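3-carboxy-cis,cis-muconate cycloisomerase (PDB 1Q5N) belongs to the fumarase/aspartase-type lyase superfamily, a cycloisomerase that is mostly helical and assembles as a tetramer of identical chains. Local coordinates at residues Ile92-Asp95 with Ala100-Tyr103; Asp235-Ile240 with Ser307-Ser312; Pro303-Ser308 with Leu331-Gln336. All blocks are in the same frame, centred on the assembly; numbering follows the deposited sequence.

Contact 1 comes first along the chain and stands alone at the periphery, joining the end of helix 82-94 to the loop leading to helix 110-146; its centre is about 37 Å from that of contact 2 and about 38 Å from that of contact 3. Contacts 2 and 3, with centres about 9 Å apart, share S307 and S308. Contact 2 opens on helix 235-261, helix 290-311 serves both, and helix 323-351 closes contact 3. Helices 235-261 and 323-351 also touch directly, I240 CG2 lying 3.7 Å from F335 CZ. Contacts 2 and 3 thus belong to the central helical bundle where subunits meet, though all three contacts reach the second subunit.

Contact 1: Ile92-Asp95 with Ala100-Tyr103; sequences IVKD and AARY
V93, in the last turn of helix 82-94, lays its CG1 methyl against the start of the 3-10 turn formed by 100-103. The torsion chi1 of 161° sets CG1 roughly anti to the backbone N, and the methyl reaches across to the peptide between A100 and A101. V93 CG1 comes within 3.6 Å of A101 N, so the methyl sits on backbone as much as on side chain. The two alanine methyls lie near the same carbon: A100 CB is 4.1 Å and A101 CB 4.0 Å from V93 CG1. V93 also touches V104 and A58 in its own chain, while A100 rests on A51 and V54 of helix 49-59, so the valine is buried between the 3-10 turn, V104 and helix 49-59.

K94 follows, and here the contact lies at the base of the side chain: K94 CA and CB both meet the A101 methyl. A101 CB rests 3.8 Å from K94 CA, with K94 CB only slightly farther off at 3.9 Å. Consistent with the small side chain of A101, K94 CA and A101 CA are 5.0 Å apart. Beyond CG the lysine chain runs extended and leads away from the 3-10 turn, so its charge has no part in the contact. At D95 the chain leaves helical geometry and begins to double back.

The returning turn is held by its own bond, Y103 N to A100 O at 2.9 Å, and A100 N is hydrogen-bonded to D97 OD1. R102 O also accepts a bond from R385 NH1 of the second subunit. With no hydrogen bond between the segments, this is a helix C-terminus followed by a loop whose 3-10 turn packs back on the last helical turn through small apolar side chains, in the helical N-terminal part of a lyase-family chain.

Contact 2: Asp235-Ile240 with Ser307-Ser312; sequences DRIVEI and SSIYQS
V238 meets Y310 in a CH-pi contact. Its CG1 methyl stands over one face of the phenol ring, 3.6 Å from the centroid and 17° off the ring normal. The methyl is displaced a little from the middle, toward the side of the ring where CE1 and CZ lie; Y310 CE1 is 3.5 Å from V238 CG1. The valine places that branch anti to its backbone N (chi1 -179°), leaving CG2 to turn toward I309.

The remaining contacts are aliphatic and centre on the end of I309. I309 CD1 meets I237 CG2 at 3.8 Å, the two side chains crossing at about a right angle, and lies 4.0 Å from V238 CG2. The same V238 methyl also approaches the backbone, 3.8 Å from I309 O. Behind these side chains, helix 235-261 and helix 290-311 run almost antiparallel, their short segments at 166° with axes 9.7 Å apart at closest approach. Such antiparallel pairing of long helices builds the central bundle of the fumarase/aspartase superfamily, whose tetramers bring the bundles of the subunits together.

No hydrogen bond joins the two segments; the polar groups of Y310, D235 and E239 find partners outside them. Y310 OH is hydrogen-bonded to S242 O of the second subunit, which anchors the far end of the ring against which V238 packs. On the other helix, D235 forms salt bridges with R179 and R183 of the second subunit, while E239 pairs with R190 of its own chain and R183 of the second subunit.

Contact 3: Pro303-Ser308 with Leu331-Gln336; sequences PALMSS and LPEIFQ
L305 overlaps both E333 and I334 on the facing helix. Its CD1 methyl presses on the aliphatic part of the glutamate, 3.4 Å from E333 CG, with the two side chains crossing at about a right angle. Nearer the backbone, L305 CB packs 3.7 Å from I334 CG1, and here the leucine and isoleucine slide past each other in opposite directions.

M306 reaches I334 from a less direct start. Its first bond points away from helix 323-351, but bends at chi2 and chi3 swing the terminal methyl back across. M306 CE ends 3.3 Å from I334 CD1, tighter than ordinary carbon packing, and lies 3.9 Å from I334 CG2. I334 thus receives L305 along its longer branch and the methionine methyl at the end of that branch and at CG2. The short segments 303-308 and 331-336 run roughly antiparallel, at 153°, with their axes 10.0 Å apart at closest approach. Both are kinked at prolines, P303 and P332.

E333 contributes carbon here: with CG anti to the backbone N (chi1 -173°) and a bend at chi2, the carboxylate turns away from L305. OE2 is hydrogen-bonded to Y13 OH and forms a salt bridge with NH1 of R301 of the same chain, on helix 290-311 one turn before L305. M306 also packs on Y310 of the second subunit. Between 303-308 and 331-336 the contact is apolar, while the bridge from E333 to R301 ties helix 323-351 to helix 290-311 next to it, and the carboxylate is probably kept ionised by R301 at the edge of the apolar contact.

Contact 1: Ile92-Asp95 with Ala100-Tyr103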
loop_
_atom_site.group_PDB
_atom_site.type_symbol
_atom_site.label_atom_id
_atom_site.label_comp_id
_atom_site.label_asym_id
_atom_site.label_seq_id
_atom_site.Cartn_x
_atom_site.Cartn_y
_atom_site.Cartn_z
ATOM N N ILE A 92 23.315 -14.482 -33.341
ATOM C CA ILE A 92 23.011 -13.659 -34.510
ATOM C C ILE A 92 24.263 -12.984 -35.106
ATOM O O ILE A 92 24.409 -12.907 -36.318
ATOM C CB ILE A 92 21.937 -12.586 -34.173
ATOM C CG1 ILE A 92 20.576 -13.254 -34.026
ATOM C CG2 ILE A 92 21.886 -11.512 -35.255
ATOM C CD1 ILE A 92 19.489 -12.292 -33.560
ATOM N N VAL A 93 25.156 -12.494 -34.252
ATOM C CA VAL A 93 26.367 -11.830 -34.698
ATOM C C VAL A 93 27.354 -12.852 -35.248
ATOM O O VAL A 93 28.157 -12.542 -36.106
ATOM C CB VAL A 93 27.001 -11.053 -33.519
ATOM C CG1 VAL A 93 28.469 -10.728 -33.776
ATOM C CG2 VAL A 93 26.230 -9.787 -33.308
ATOM N N LYS A 94 27.276 -14.082 -34.749
ATOM C CA LYS A 94 28.166 -15.137 -35.183
ATOM C C LYS A 94 27.922 -15.455 -36.669
ATOM O O LYS A 94 28.867 -15.544 -37.457
ATOM C CB LYS A 94 27.948 -16.382 -34.325
ATOM C CG LYS A 94 29.178 -17.249 -34.223
ATOM C CD LYS A 94 28.886 -18.635 -33.680
ATOM C CE LYS A 94 30.199 -19.418 -33.602
ATOM N NZ LYS A 94 30.063 -20.802 -33.064
ATOM N N ASP A 95 26.659 -15.615 -37.054
ATOM C CA ASP A 95 26.323 -15.896 -38.437
ATOM C C ASP A 95 26.720 -14.765 -39.362
ATOM O O ASP A 95 26.241 -14.689 -40.488
ATOM C CB ASP A 95 24.831 -16.136 -38.603
ATOM C CG ASP A 95 24.417 -17.513 -38.165
ATOM O OD1 ASP A 95 25.320 -18.361 -37.901
ATOM O OD2 ASP A 95 23.182 -17.739 -38.095
ATOM N N ALA A 100 33.678 -11.502 -34.409
ATOM C CA ALA A 100 33.123 -10.344 -33.747
ATOM C C ALA A 100 32.257 -10.863 -32.586
ATOM O O ALA A 100 32.185 -10.242 -31.544
ATOM C CB ALA A 100 32.288 -9.527 -34.731
ATOM N N ALA A 101 31.639 -12.025 -32.762
ATOM C CA ALA A 101 30.779 -12.619 -31.747
ATOM C C ALA A 101 31.393 -12.755 -30.340
ATOM O O ALA A 101 30.673 -12.761 -29.333
ATOM C CB ALA A 101 30.278 -13.977 -32.230
ATOM N N ARG A 102 32.712 -12.854 -30.263
ATOM C CA ARG A 102 33.377 -13.002 -28.974
ATOM C C ARG A 102 33.314 -11.760 -28.126
ATOM O O ARG A 102 33.454 -11.826 -26.910
ATOM C CB ARG A 102 34.840 -13.382 -29.191
ATOM C CG ARG A 102 34.920 -14.777 -29.696
ATOM C CD ARG A 102 36.209 -15.102 -30.374
ATOM N NE ARG A 102 35.988 -16.373 -31.065
ATOM C CZ ARG A 102 36.941 -17.105 -31.640
ATOM N NH1 ARG A 102 38.209 -16.688 -31.603
ATOM N NH2 ARG A 102 36.622 -18.255 -32.246
ATOM N N TYR A 103 33.110 -10.630 -28.775
ATOM C CA TYR A 103 33.066 -9.374 -28.082
ATOM C C TYR A 103 31.657 -8.884 -27.723
ATOM O O TYR A 103 31.510 -7.781 -27.191
ATOM C CB TYR A 103 33.817 -8.338 -28.914
ATOM C CG TYR A 103 35.240 -8.769 -29.143
ATOM C CD1 TYR A 103 36.192 -8.658 -28.124
ATOM C CD2 TYR A 103 35.630 -9.334 -30.363
ATOM C CE1 TYR A 103 37.480 -9.093 -28.308
ATOM C CE2 TYR A 103 36.919 -9.774 -30.558
ATOM C CZ TYR A 103 37.842 -9.652 -29.529
ATOM O OH TYR A 103 39.131 -10.098 -29.719
#

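Contact 2: Asp235-Ile240 with Ser307-Ser312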
loop_
_atom_site.group_PDB
_atom_site.type_symbol
_atom_site.label_atom_id
_atom_site.label_comp_id
_atom_site.label_asym_id
_atom_site.label_seq_id
_atom_site.Cartn_x
_atom_site.Cartn_y
_atom_site.Cartn_z
ATOM N N ASP A 235 17.337 4.515 -5.333
ATOM C CA ASP A 235 16.654 5.787 -5.181
ATOM C C ASP A 235 16.318 6.442 -6.532
ATOM O O ASP A 235 15.283 7.065 -6.655
ATOM C CB ASP A 235 17.524 6.723 -4.338
ATOM C CG ASP A 235 18.905 6.879 -4.930
ATOM O OD1 ASP A 235 19.702 5.886 -4.916
ATOM O OD2 ASP A 235 19.162 7.981 -5.447
ATOM N N ARG A 236 17.138 6.281 -7.564
ATOM C CA ARG A 236 16.797 6.918 -8.838
ATOM C C ARG A 236 15.484 6.395 -9.492
ATOM O O ARG A 236 14.730 7.174 -10.125
ATOM C CB ARG A 236 17.952 6.786 -9.840
ATOM C CG ARG A 236 19.120 7.692 -9.544
ATOM C CD ARG A 236 20.357 7.242 -10.367
ATOM N NE ARG A 236 21.563 8.020 -10.052
ATOM C CZ ARG A 236 22.564 7.607 -9.275
ATOM N NH1 ARG A 236 22.537 6.400 -8.709
ATOM N NH2 ARG A 236 23.595 8.410 -9.068
ATOM N N ILE A 237 15.222 5.095 -9.332
ATOM C CA ILE A 237 14.029 4.472 -9.874
ATOM C C ILE A 237 12.791 4.977 -9.093
ATOM O O ILE A 237 11.761 5.381 -9.691
ATOM C CB ILE A 237 14.101 2.920 -9.733
ATOM C CG1 ILE A 237 15.286 2.358 -10.553
ATOM C CG2 ILE A 237 12.790 2.272 -10.181
ATOM C CD1 ILE A 237 15.262 2.703 -12.026
ATOM N N VAL A 238 12.905 4.953 -7.766
ATOM C CA VAL A 238 11.826 5.353 -6.905
ATOM C C VAL A 238 11.498 6.800 -7.149
ATOM O O VAL A 238 10.315 7.184 -7.209
ATOM C CB VAL A 238 12.218 5.137 -5.429
ATOM C CG1 VAL A 238 11.072 5.542 -4.492
ATOM C CG2 VAL A 238 12.551 3.672 -5.229
ATOM N N GLU A 239 12.548 7.606 -7.333
ATOM C CA GLU A 239 12.363 9.032 -7.513
ATOM C C GLU A 239 11.520 9.334 -8.740
ATOM O O GLU A 239 10.613 10.189 -8.683
ATOM C CB GLU A 239 13.714 9.741 -7.559
ATOM C CG GLU A 239 13.613 11.256 -7.730
ATOM C CD GLU A 239 14.916 11.994 -7.465
ATOM O OE1 GLU A 239 16.011 11.472 -7.735
ATOM O OE2 GLU A 239 14.845 13.116 -6.986
ATOM N N ILE A 240 11.792 8.615 -9.832
ATOM C CA ILE A 240 11.010 8.802 -11.051
ATOM C C ILE A 240 9.534 8.402 -10.761
ATOM O O ILE A 240 8.611 9.140 -11.123
ATOM C CB ILE A 240 11.575 7.941 -12.201
ATOM C CG1 ILE A 240 12.920 8.513 -12.666
ATOM C CG2 ILE A 240 10.622 7.951 -13.434
ATOM C CD1 ILE A 240 13.675 7.507 -13.586
ATOM N N SER A 307 3.588 1.770 -2.983
ATOM C CA SER A 307 3.971 0.954 -1.838
ATOM C C SER A 307 5.008 -0.079 -2.326
ATOM O O SER A 307 6.066 -0.266 -1.733
ATOM C CB SER A 307 2.741 0.260 -1.248
ATOM O OG SER A 307 3.055 -1.023 -0.738
ATOM N N SER A 308 4.717 -0.699 -3.455
ATOM C CA SER A 308 5.604 -1.676 -4.023
ATOM C C SER A 308 7.037 -1.183 -4.430
ATOM O O SER A 308 8.059 -1.830 -4.102
ATOM C CB SER A 308 4.929 -2.296 -5.241
ATOM O OG SER A 308 5.788 -3.237 -5.813
ATOM N N ILE A 309 7.089 -0.046 -5.125
ATOM C CA ILE A 309 8.312 0.504 -5.619
ATOM C C ILE A 309 9.170 0.915 -4.402
ATOM O O ILE A 309 10.390 0.689 -4.413
ATOM C CB ILE A 309 7.957 1.626 -6.672
ATOM C CG1 ILE A 309 8.840 1.475 -7.905
ATOM C CG2 ILE A 309 8.095 2.951 -6.125
ATOM C CD1 ILE A 309 10.234 1.393 -7.543
ATOM N N TYR A 310 8.549 1.467 -3.346
ATOM C CA TYR A 310 9.281 1.795 -2.125
ATOM C C TYR A 310 9.791 0.541 -1.380
ATOM O O TYR A 310 10.908 0.573 -0.868
ATOM C CB TYR A 310 8.428 2.637 -1.184
ATOM C CG TYR A 310 8.535 4.129 -1.486
ATOM C CD1 TYR A 310 9.611 4.896 -1.000
ATOM C CD2 TYR A 310 7.584 4.762 -2.321
ATOM C CE1 TYR A 310 9.741 6.239 -1.337
ATOM C CE2 TYR A 310 7.714 6.108 -2.666
ATOM C CZ TYR A 310 8.776 6.835 -2.176
ATOM O OH TYR A 310 8.857 8.148 -2.522
ATOM N N GLN A 311 9.000 -0.543 -1.290
ATOM C CA GLN A 311 9.519 -1.763 -0.653
ATOM C C GLN A 311 10.742 -2.259 -1.486
ATOM O O GLN A 311 11.672 -2.806 -0.935
ATOM C CB GLN A 311 8.548 -2.945 -0.681
ATOM C CG GLN A 311 7.324 -2.947 0.155
ATOM C CD GLN A 311 6.476 -4.200 -0.223
ATOM O OE1 GLN A 311 6.953 -5.330 -0.029
ATOM N NE2 GLN A 311 5.253 -3.996 -0.790
ATOM N N SER A 312 10.724 -2.089 -2.808
ATOM C CA SER A 312 11.828 -2.531 -3.626
ATOM C C SER A 312 13.203 -1.907 -3.336
ATOM O O SER A 312 14.207 -2.342 -3.900
ATOM C CB SER A 312 11.502 -2.368 -5.113
ATOM O OG SER A 312 10.767 -3.491 -5.563
#

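Contact 3: Pro303-Ser308 with Leu331-Gln336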
loop_
_atom_site.group_PDB
_atom_site.type_symbol
_atom_site.label_atom_id
_atom_site.label_comp_id
_atom_site.label_asym_id
_atom_site.label_seq_id
_atom_site.Cartn_x
_atom_site.Cartn_y
_atom_site.Cartn_z
ATOM N N PRO A 303 -1.174 4.792 -6.119
ATOM C CA PRO A 303 -0.731 4.805 -4.707
ATOM C C PRO A 303 -0.343 3.401 -4.233
ATOM O O PRO A 303 0.631 3.247 -3.444
ATOM C CB PRO A 303 -1.953 5.325 -3.947
ATOM C CG PRO A 303 -2.554 6.344 -4.970
ATOM C CD PRO A 303 -2.466 5.496 -6.271
ATOM N N ALA A 304 -1.092 2.381 -4.691
ATOM C CA ALA A 304 -0.769 0.989 -4.322
ATOM C C ALA A 304 0.569 0.599 -4.951
ATOM O O ALA A 304 1.384 0.011 -4.292
ATOM C CB ALA A 304 -1.874 0.010 -4.793
ATOM N N LEU A 305 0.793 0.928 -6.230
ATOM C CA LEU A 305 2.067 0.601 -6.870
ATOM C C LEU A 305 3.257 1.334 -6.176
ATOM O O LEU A 305 4.407 0.805 -6.178
ATOM C CB LEU A 305 2.026 0.949 -8.356
ATOM C CG LEU A 305 1.021 0.080 -9.123
ATOM C CD1 LEU A 305 0.805 0.699 -10.490
ATOM C CD2 LEU A 305 1.528 -1.369 -9.269
ATOM N N MET A 306 2.983 2.508 -5.581
ATOM C CA MET A 306 4.019 3.260 -4.886
ATOM C C MET A 306 4.516 2.433 -3.689
ATOM O O MET A 306 5.728 2.434 -3.404
ATOM C CB MET A 306 3.500 4.605 -4.338
ATOM C CG MET A 306 3.401 5.763 -5.326
ATOM S SD MET A 306 4.981 6.121 -6.151
ATOM C CE MET A 306 4.466 5.729 -7.631
ATOM N N SER A 307 3.588 1.770 -2.983
ATOM C CA SER A 307 3.971 0.954 -1.838
ATOM C C SER A 307 5.008 -0.079 -2.326
ATOM O O SER A 307 6.066 -0.266 -1.733
ATOM C CB SER A 307 2.741 0.260 -1.248
ATOM O OG SER A 307 3.055 -1.023 -0.738
ATOM N N SER A 308 4.717 -0.699 -3.455
ATOM C CA SER A 308 5.604 -1.676 -4.023
ATOM C C SER A 308 7.037 -1.183 -4.430
ATOM O O SER A 308 8.059 -1.830 -4.102
ATOM C CB SER A 308 4.929 -2.296 -5.241
ATOM O OG SER A 308 5.788 -3.237 -5.813
ATOM N N LEU A 331 7.216 -0.339 -12.137
ATOM C CA LEU A 331 7.594 0.892 -12.827
ATOM C C LEU A 331 6.851 1.099 -14.142
ATOM O O LEU A 331 6.247 2.151 -14.347
ATOM C CB LEU A 331 9.117 0.991 -13.045
ATOM C CG LEU A 331 9.627 2.340 -13.640
ATOM C CD1 LEU A 331 9.363 3.503 -12.679
ATOM C CD2 LEU A 331 11.132 2.294 -13.929
ATOM N N PRO A 332 6.850 0.097 -15.031
ATOM C CA PRO A 332 6.121 0.340 -16.289
ATOM C C PRO A 332 4.614 0.654 -16.050
ATOM O O PRO A 332 4.039 1.515 -16.728
ATOM C CB PRO A 332 6.312 -0.984 -17.092
ATOM C CG PRO A 332 7.557 -1.608 -16.463
ATOM C CD PRO A 332 7.414 -1.272 -14.986
ATOM N N GLU A 333 3.977 -0.058 -15.118
ATOM C CA GLU A 333 2.548 0.161 -14.867
ATOM C C GLU A 333 2.321 1.609 -14.410
ATOM O O GLU A 333 1.368 2.241 -14.864
ATOM C CB GLU A 333 2.053 -0.850 -13.838
ATOM C CG GLU A 333 0.559 -0.912 -13.530
ATOM C CD GLU A 333 -0.272 -1.523 -14.642
ATOM O OE1 GLU A 333 0.345 -2.202 -15.499
ATOM O OE2 GLU A 333 -1.532 -1.353 -14.673
ATOM N N ILE A 334 3.203 2.162 -13.557
ATOM C CA ILE A 334 3.048 3.541 -13.066
ATOM C C ILE A 334 3.115 4.530 -14.242
ATOM O O ILE A 334 2.259 5.400 -14.365
ATOM C CB ILE A 334 4.128 3.864 -12.002
ATOM C CG1 ILE A 334 3.955 2.874 -10.865
ATOM C CG2 ILE A 334 4.043 5.348 -11.534
ATOM C CD1 ILE A 334 4.786 3.099 -9.668
ATOM N N PHE A 335 4.121 4.398 -15.111
ATOM C CA PHE A 335 4.209 5.248 -16.302
ATOM C C PHE A 335 2.957 5.141 -17.202
ATOM O O PHE A 335 2.397 6.134 -17.671
ATOM C CB PHE A 335 5.407 4.834 -17.158
ATOM C CG PHE A 335 6.623 5.681 -16.943
ATOM C CD1 PHE A 335 6.663 6.989 -17.447
ATOM C CD2 PHE A 335 7.759 5.138 -16.295
ATOM C CE1 PHE A 335 7.811 7.774 -17.329
ATOM C CE2 PHE A 335 8.919 5.888 -16.158
ATOM C CZ PHE A 335 8.964 7.215 -16.684
ATOM N N GLN A 336 2.549 3.918 -17.479
ATOM C CA GLN A 336 1.393 3.702 -18.328
ATOM C C GLN A 336 0.082 4.271 -17.790
ATOM O O GLN A 336 -0.710 4.808 -18.577
ATOM C CB GLN A 336 1.231 2.216 -18.614
ATOM C CG GLN A 336 2.096 1.759 -19.754
ATOM C CD GLN A 336 2.050 0.251 -19.892
ATOM O OE1 GLN A 336 2.718 -0.456 -19.148
ATOM N NE2 GLN A 336 1.240 -0.243 -20.807
#